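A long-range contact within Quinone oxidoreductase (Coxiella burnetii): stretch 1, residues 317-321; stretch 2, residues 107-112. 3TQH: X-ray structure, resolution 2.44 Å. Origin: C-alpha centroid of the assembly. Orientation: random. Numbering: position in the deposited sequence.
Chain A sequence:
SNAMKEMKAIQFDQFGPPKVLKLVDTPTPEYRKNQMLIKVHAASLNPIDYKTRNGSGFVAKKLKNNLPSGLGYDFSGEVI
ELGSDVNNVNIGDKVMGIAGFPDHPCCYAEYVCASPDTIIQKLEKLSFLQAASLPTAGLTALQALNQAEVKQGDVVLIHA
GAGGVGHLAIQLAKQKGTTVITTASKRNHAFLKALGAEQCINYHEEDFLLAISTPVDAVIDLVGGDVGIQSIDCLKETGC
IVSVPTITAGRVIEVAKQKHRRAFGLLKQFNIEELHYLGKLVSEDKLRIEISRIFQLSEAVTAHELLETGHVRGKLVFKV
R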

# COMPACT_ATOMS: atom_id res chain seq x y z
N VAL A 317 10.14 5.38 1.63
CA VAL A 317 10.64 4.92 0.33
C VAL A 317 12.16 4.78 0.30
O VAL A 317 12.89 5.55 0.93
CB VAL A 317 10.16 5.87 -0.81
CG1 VAL A 317 10.77 7.26 -0.64
CG2 VAL A 317 10.50 5.29 -2.18
N PHE A 318 12.62 3.75 -0.41
CA PHE A 318 14.03 3.58 -0.69
C PHE A 318 14.37 4.31 -1.98
O PHE A 318 13.72 4.12 -3.00
CB PHE A 318 14.40 2.10 -0.85
CG PHE A 318 14.40 1.31 0.43
CD1 PHE A 318 15.23 1.67 1.48
CD2 PHE A 318 13.59 0.19 0.57
CE1 PHE A 318 15.24 0.94 2.66
CE2 PHE A 318 13.59 -0.55 1.75
CZ PHE A 318 14.42 -0.18 2.80
N LYS A 319 15.39 5.16 -1.92
CA LYS A 319 16.00 5.71 -3.11
C LYS A 319 17.17 4.80 -3.46
O LYS A 319 18.17 4.76 -2.75
CB LYS A 319 16.49 7.14 -2.86
CG LYS A 319 17.37 7.71 -3.97
CD LYS A 319 17.84 9.13 -3.64
CE LYS A 319 17.33 10.15 -4.63
NZ LYS A 319 17.82 9.86 -6.02
N VAL A 320 17.02 4.04 -4.55
CA VAL A 320 18.04 3.09 -4.97
C VAL A 320 19.04 3.78 -5.89
O VAL A 320 20.24 3.52 -5.82
CB VAL A 320 17.40 1.85 -5.63
CG1 VAL A 320 18.47 0.85 -6.04
CG2 VAL A 320 16.41 1.20 -4.68
N ARG A 321 18.53 4.66 -6.75
CA ARG A 321 19.35 5.56 -7.56
C ARG A 321 18.67 6.93 -7.62
O ARG A 321 19.31 7.97 -7.42
CB ARG A 321 19.52 5.02 -8.98
CG ARG A 321 20.30 3.73 -9.07
CD ARG A 321 20.46 3.28 -10.52
NE ARG A 321 21.51 2.28 -10.69
CZ ARG A 321 21.39 0.99 -10.37
NH1 ARG A 321 20.26 0.50 -9.85
NH2 ARG A 321 22.42 0.17 -10.59
OXT ARG A 321 17.47 7.03 -7.87
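Stretch 2 (107-112) CYAEYV

Stretch 2 runs alongside the C-terminal end of the chain in roughly the same direction: the line from Tyr108 to Tyr111 makes an angle of 28° with that from Phe318 to Arg321. The two backbones do not pair as strands. Their CA atoms stay 7.5 Å apart at Phe318 and Tyr108 and 6.5 Å at Val320 and Glu110, so side chains fill the space between them.

Cys107, buried, makes no contact with stretch 1, but its carbonyl O accepts a weak hydrogen bond from Ala109 N at 2.7 Å, which spans the bend at Tyr108 (phi/psi -71/73). There the aromatic ring, with chi1 in the m well, offers one face to Phe318. The Phe318 ring meets it edge-to-face, centroids 4.7 Å apart and planes at 70°, with Phe318 CE2 3.6 Å from Tyr108 CD2. Such a pairing sets weakly positive ring hydrogens against the electron-rich face and suits two buried aromatics.

Ala109 is extended (-172/163), and its CB points away from stretch 1. It contributes backbone instead: its carbonyl O lies 3.9 Å from Val320 CG1. At Glu110 the chain turns again (-79/-24). Val320, whose CB points toward stretch 2, brings CG1 to 3.9 Å from Glu110 CA and 4.1 Å from Glu110 CG, so the aliphatic base of the glutamate provides an apolar surface for the valine. The carbonyl O of Glu110 accepts a weak hydrogen bond from Arg321 NH1, 3.4 Å away, near the guanidinium plane. Glu110 OE2 is 4.5 Å from Arg321 NH2, a favourable proximity of charges but beyond a salt bridge.

Tyr111 begins a strand with its CB pointing away, yet its long side chain brings OH to 3.8 Å from Arg321 NH2. Val112 continues the strand, buried and out of reach of stretch 1.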

# COMPACT_ATOMS: atom_id res chain seq x y z
N CYS A 107 11.81 -6.18 -4.35
CA CYS A 107 12.05 -4.82 -4.82
C CYS A 107 13.08 -4.01 -4.01
O CYS A 107 13.58 -3.00 -4.52
CB CYS A 107 10.73 -4.06 -4.92
SG CYS A 107 9.64 -4.61 -6.23
N TYR A 108 13.38 -4.41 -2.78
CA TYR A 108 14.50 -3.81 -2.04
C TYR A 108 15.79 -4.28 -2.71
O TYR A 108 16.51 -5.13 -2.16
CB TYR A 108 14.54 -4.25 -0.57
CG TYR A 108 13.37 -3.91 0.33
CD1 TYR A 108 12.16 -3.40 -0.16
CD2 TYR A 108 13.46 -4.14 1.70
CE1 TYR A 108 11.10 -3.12 0.70
CE2 TYR A 108 12.41 -3.87 2.56
CZ TYR A 108 11.23 -3.36 2.06
OH TYR A 108 10.20 -3.11 2.93
N ALA A 109 16.08 -3.75 -3.89
CA ALA A 109 17.17 -4.26 -4.73
C ALA A 109 17.43 -3.37 -5.94
O ALA A 109 16.60 -2.54 -6.30
CB ALA A 109 16.84 -5.67 -5.19
N GLU A 110 18.59 -3.53 -6.55
CA GLU A 110 19.01 -2.70 -7.67
C GLU A 110 18.36 -3.11 -9.00
O GLU A 110 18.27 -2.30 -9.92
CB GLU A 110 20.53 -2.75 -7.80
CG GLU A 110 21.27 -2.10 -6.63
CD GLU A 110 22.78 -2.14 -6.79
OE1 GLU A 110 23.32 -3.15 -7.30
OE2 GLU A 110 23.44 -1.16 -6.38
N TYR A 111 17.93 -4.36 -9.10
CA TYR A 111 17.26 -4.87 -10.30
C TYR A 111 16.08 -5.75 -9.92
O TYR A 111 16.15 -6.52 -8.96
CB TYR A 111 18.23 -5.68 -11.18
CG TYR A 111 19.38 -4.87 -11.71
CD1 TYR A 111 19.31 -4.24 -12.95
CD2 TYR A 111 20.55 -4.73 -10.97
CE1 TYR A 111 20.37 -3.49 -13.44
CE2 TYR A 111 21.61 -3.98 -11.44
CZ TYR A 111 21.52 -3.36 -12.68
OH TYR A 111 22.58 -2.62 -13.15
N VAL A 112 15.00 -5.64 -10.69
CA VAL A 112 13.85 -6.53 -10.54
C VAL A 112 13.41 -7.09 -11.88
O VAL A 112 13.67 -6.50 -12.93
CB VAL A 112 12.65 -5.83 -9.86
CG1 VAL A 112 13.03 -5.35 -8.48
CG2 VAL A 112 12.13 -4.68 -10.72